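Local structure of endo-1,3-beta-glucanase, family GH16 (Zobellia galactanivorans, 4BPZ) at residues N126-G129 / E130-N134; K211-Q214 / N215-Y218. The protein probably hydrolyses internal beta-1,3-glucosidic bonds of laminarin, this chain being the calcium-binding GH16 catalytic domain of a longer laminarinase. The protein carries 1 engineered substitution. All coordinates share one frame; numbering follows the deposited sequence. Where two conformers were deposited one is given.

Interaction 1: N126-G129 / E130-N134; sequences NYFG and EQYGN
A type II' beta turn from Phe-128 to Gln-131 shapes this surface loop, which links strands 110-118 and 142-144 of the GH16 beta-sandwich. It is closed by the backbone bond from Gln-131 N to Phe-128 O (3.0 Å), nearly straight at 163°. Gly-129 holds the second place of the turn with a positive phi, where a CB would run into Glu-130 N.

The side chains of Phe-128, at the head of the turn, and Tyr-132, just after it, meet. The ring of Tyr-132 directs its CE2 edge at Phe-128 in an offset edge-to-face pair, with centroids 5.8 Å apart and planes at 64°; CE2 comes to 3.8 Å from Phe-128 CD1. Both rest on Ala-92 of strand 82-93, and the Phe-128 ring also meets that of Tyr-223 in strand 222-230.

Gln-131, extended beyond CG, runs alongside Phe-128 O, its CG 3.1 Å from that oxygen, and brings OE1 to the edge of the Phe-128 ring, the amide turned 75° from it. Two waters bridge the two halves of the loop. One sits between Gly-129 O and Tyr-132 N, accepting from the latter, while the other takes a 2.6 Å bond from Gln-131 NE2 and donates only weakly to Tyr-127 O.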
loop_
_atom_site.group_PDB
_atom_site.type_symbol
_atom_site.label_atom_id
_atom_site.label_comp_id
_atom_site.label_asym_id
_atom_site.label_seq_id
_atom_site.Cartn_x
_atom_site.Cartn_y
_atom_site.Cartn_z
ATOM N N ASN A 126 6.680 3.851 11.976
ATOM C CA ASN A 126 6.926 4.299 10.624
ATOM C C ASN A 126 8.283 5.018 10.515
ATOM O O ASN A 126 9.047 5.077 11.461
ATOM C CB ASN A 126 5.764 5.121 10.057
ATOM C CG ASN A 126 5.780 6.562 10.427
ATOM O OD1 ASN A 126 4.996 7.351 9.807
ATOM N ND2 ASN A 126 6.610 6.991 11.313
ATOM N N TYR A 127 8.638 5.518 9.352
ATOM C CA TYR A 127 9.971 6.072 9.154
ATOM C C TYR A 127 10.058 7.535 9.528
ATOM O O TYR A 127 11.161 8.001 9.863
ATOM C CB TYR A 127 10.298 5.881 7.673
ATOM C CG TYR A 127 11.716 6.303 7.332
ATOM C CD1 TYR A 127 12.851 5.665 7.865
ATOM C CD2 TYR A 127 11.926 7.332 6.409
ATOM C CE1 TYR A 127 14.162 6.114 7.537
ATOM C CE2 TYR A 127 13.205 7.731 6.087
ATOM C CZ TYR A 127 14.283 7.138 6.627
ATOM O OH TYR A 127 15.599 7.527 6.275
ATOM N N PHE A 128 8.989 8.290 9.502
ATOM C CA PHE A 128 8.993 9.764 9.610
ATOM C C PHE A 128 8.613 10.284 10.991
ATOM O O PHE A 128 8.958 11.460 11.235
ATOM C CB PHE A 128 8.100 10.375 8.524
ATOM C CG PHE A 128 8.588 10.058 7.138
ATOM C CD1 PHE A 128 9.694 10.678 6.615
ATOM C CD2 PHE A 128 7.969 9.030 6.382
ATOM C CE1 PHE A 128 10.143 10.411 5.312
ATOM C CE2 PHE A 128 8.440 8.695 5.138
ATOM C CZ PHE A 128 9.493 9.370 4.578
ATOM N N GLY A 129 7.983 9.504 11.853
ATOM C CA GLY A 129 7.650 10.052 13.170
ATOM C C GLY A 129 6.918 11.328 13.088
ATOM O O GLY A 129 5.949 11.463 12.331
ATOM N N GLU A 130 7.364 12.306 13.932
ATOM C CA GLU A 130 6.706 13.630 14.014
ATOM C C GLU A 130 7.489 14.674 13.192
ATOM O O GLU A 130 7.295 15.879 13.392
ATOM C CB GLU A 130 6.539 14.112 15.478
ATOM C CG GLU A 130 5.694 13.153 16.250
ATOM C CD GLU A 130 5.380 13.583 17.698
ATOM O OE1 GLU A 130 4.611 14.547 17.891
ATOM O OE2 GLU A 130 5.966 12.927 18.586
ATOM N N GLN A 131 8.277 14.241 12.238
ATOM C CA GLN A 131 9.039 15.273 11.427
ATOM C C GLN A 131 8.154 16.309 10.800
ATOM O O GLN A 131 8.573 17.467 10.744
ATOM C CB GLN A 131 9.800 14.537 10.301
ATOM C CG GLN A 131 11.012 13.753 10.801
ATOM C CD GLN A 131 11.687 13.004 9.644
ATOM O OE1 GLN A 131 11.597 13.451 8.524
ATOM N NE2 GLN A 131 12.245 11.901 9.914
ATOM N N TYR A 132 7.024 15.918 10.193
ATOM C CA TYR A 132 6.182 16.786 9.431
ATOM C C TYR A 132 5.018 17.291 10.238
ATOM O O TYR A 132 4.324 18.232 9.779
ATOM C CB TYR A 132 5.624 16.073 8.194
ATOM C CG TYR A 132 6.700 15.764 7.177
ATOM C CD1 TYR A 132 7.180 16.659 6.250
ATOM C CD2 TYR A 132 7.331 14.507 7.205
ATOM C CE1 TYR A 132 8.206 16.223 5.317
ATOM C CE2 TYR A 132 8.330 14.162 6.346
ATOM C CZ TYR A 132 8.756 15.009 5.442
ATOM O OH TYR A 132 9.843 14.635 4.645
ATOM N N GLY A 133 4.701 16.667 11.345
ATOM C CA GLY A 133 3.503 16.952 12.125
ATOM C C GLY A 133 3.103 15.708 12.893
ATOM O O GLY A 133 3.863 14.734 13.118
ATOM N N ASN A 134 1.834 15.720 13.340
ATOM C CA ASN A 134 1.244 14.628 14.109
ATOM C C ASN A 134 -0.206 14.645 13.899
ATOM O O ASN A 134 -0.957 15.047 14.791
ATOM C CB ASN A 134 1.628 14.832 15.612
ATOM C CG ASN A 134 1.272 13.674 16.469
ATOM O OD1 ASN A 134 1.035 12.564 16.022
ATOM N ND2 ASN A 134 1.203 13.924 17.746
HETATM O O HOH W 1 13.187 10.197 8.262
HETATM O O HOH W 2 5.688 13.530 10.528
#

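Interaction 2: K211-Q214 / N215-Y218; sequences KNSQ and NTPY
In Thr-216 a chi1 of 76° sets OG1 between the backbone N and the carbonyl carbon, turned back toward Ser-213; in Ser-213 a chi1 of 80° places OG in the same way, where it faces Asn-215 N. The two hydroxyls grip the chain at different points. Thr-216 OG1 donates to Ser-213 O at 3.0 Å, lying in the carbonyl plane, while Thr-216 N reaches the same oxygen, also at 3.0 Å, from well above that plane. One carbonyl thus takes two bonds from a single residue. Ser-213 OG accepts from Asn-215 N at 3.1 Å, a bent bond of 139° that occupies an N-H inside the turn.

Thr-216 OG1 works in both directions, for it also accepts from Tyr-218 N at 2.9 Å. A valine here would keep the bulk but would probably leave Tyr-218 N without its acceptor and Ser-213 O with one bond fewer, making the bend after the turn less firmly fixed. Asn-212 lies across Thr-216 at about a right angle, and its amide borders CB of Tyr-218. The Tyr-218 ring leads away from the turn to stand edge-to-face with Trp-162, its OH hydrogen-bonded to the backbone O of the engineered Ser-142. A water bridges Gln-214 O and Thr-216 O.

The backbone from Ser-213 to Thr-216 is a type I beta turn, and the Thr-216 to Tyr-218 bond continues it as an ST turn, a compact bend in the loop between strands 205-211 and 222-230.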
loop_
_atom_site.group_PDB
_atom_site.type_symbol
_atom_site.label_atom_id
_atom_site.label_comp_id
_atom_site.label_asym_id
_atom_site.label_seq_id
_atom_site.Cartn_x
_atom_site.Cartn_y
_atom_site.Cartn_z
ATOM N N LYS A 211 -11.216 15.544 -6.998
ATOM C CA LYS A 211 -10.754 16.926 -7.025
ATOM C C LYS A 211 -9.968 17.266 -5.780
ATOM O O LYS A 211 -10.362 16.923 -4.676
ATOM C CB LYS A 211 -11.998 17.825 -7.169
ATOM C CG LYS A 211 -11.655 19.274 -7.210
ATOM C CD LYS A 211 -12.952 20.083 -7.327
ATOM C CE LYS A 211 -12.664 21.549 -7.287
ATOM N NZ LYS A 211 -11.840 21.940 -8.472
ATOM N N ASN A 212 -8.825 17.928 -5.961
ATOM C CA ASN A 212 -8.036 18.395 -4.832
ATOM C C ASN A 212 -8.418 19.795 -4.388
ATOM O O ASN A 212 -9.045 20.531 -5.151
ATOM C CB ASN A 212 -6.533 18.313 -5.219
ATOM C CG ASN A 212 -5.596 18.254 -4.016
ATOM O OD1 ASN A 212 -4.333 18.112 -4.253
ATOM N ND2 ASN A 212 -6.058 18.257 -2.848
ATOM N N SER A 213 -8.132 20.159 -3.160
ATOM C CA SER A 213 -8.376 21.498 -2.680
ATOM C C SER A 213 -7.458 21.642 -1.457
ATOM O O SER A 213 -7.050 20.679 -0.774
ATOM C CB SER A 213 -9.855 21.754 -2.269
ATOM O OG SER A 213 -10.132 21.247 -0.991
ATOM N N GLN A 214 -7.300 22.885 -1.035
ATOM C CA GLN A 214 -6.532 23.167 0.217
ATOM C C GLN A 214 -7.217 22.680 1.484
ATOM O O GLN A 214 -6.575 22.641 2.516
ATOM C CB GLN A 214 -6.168 24.646 0.277
ATOM C CG GLN A 214 -4.984 24.932 -0.676
ATOM C CD GLN A 214 -3.634 24.362 -0.114
ATOM O OE1 GLN A 214 -3.454 24.221 1.093
ATOM N NE2 GLN A 214 -2.763 23.922 -0.978
ATOM N N ASN A 215 -8.502 22.362 1.439
ATOM C CA ASN A 215 -9.147 21.818 2.596
ATOM C C ASN A 215 -8.908 20.320 2.730
ATOM O O ASN A 215 -9.507 19.734 3.616
ATOM C CB ASN A 215 -10.646 22.112 2.520
ATOM C CG ASN A 215 -11.301 22.257 3.886
ATOM O OD1 ASN A 215 -12.486 22.037 3.999
ATOM N ND2 ASN A 215 -10.535 22.565 4.921
ATOM N N THR A 216 -8.088 19.678 1.861
ATOM C CA THR A 216 -7.785 18.232 1.966
ATOM C C THR A 216 -6.315 18.069 2.449
ATOM O O THR A 216 -5.552 18.954 2.235
ATOM C CB THR A 216 -7.661 17.534 0.506
ATOM O OG1 THR A 216 -6.397 17.843 -0.151
ATOM C CG2 THR A 216 -8.718 17.749 -0.354
ATOM N N PRO A 217 -5.928 16.932 2.997
ATOM C CA PRO A 217 -4.516 16.675 3.331
ATOM C C PRO A 217 -3.678 16.184 2.158
ATOM O O PRO A 217 -2.528 15.518 2.392
ATOM C CB PRO A 217 -4.625 15.652 4.460
ATOM C CG PRO A 217 -5.943 14.952 4.165
ATOM C CD PRO A 217 -6.869 15.937 3.558
ATOM N N TYR A 218 -3.985 16.586 0.965
ATOM C CA TYR A 218 -3.329 16.101 -0.248
ATOM C C TYR A 218 -2.489 17.188 -0.904
ATOM O O TYR A 218 -2.333 17.256 -2.104
ATOM C CB TYR A 218 -4.327 15.528 -1.243
ATOM C CG TYR A 218 -5.161 14.381 -0.658
ATOM C CD1 TYR A 218 -4.554 13.203 -0.292
ATOM C CD2 TYR A 218 -6.523 14.475 -0.487
ATOM C CE1 TYR A 218 -5.293 12.133 0.198
ATOM C CE2 TYR A 218 -7.253 13.430 0.005
ATOM C CZ TYR A 218 -6.682 12.259 0.346
ATOM O OH TYR A 218 -7.432 11.180 0.774
HETATM O O HOH W 3 -4.107 21.022 1.994
#

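How the interactions relate
Along the chain the two contacts come in series, neither nested nor crossed: 126-134 is complete before 211-218 begins. Interaction 1 turns the loop that leaves strand 110-118 and leads to strand 142-144, lying over strand 82-93. Interaction 2 comes after strand 205-211 and bends the chain on its way to strand 222-230, which pairs with both 110-118 and 82-93. The centres of interactions 1 and 2 are 20 Å apart, and the two do not touch. The link is indirect: Tyr-218 reaches the backbone of the engineered Ser-142 in the glycan pocket, where interaction 1's loop leads, while Phe-128 meets Tyr-223 in the strand that follows interaction 2.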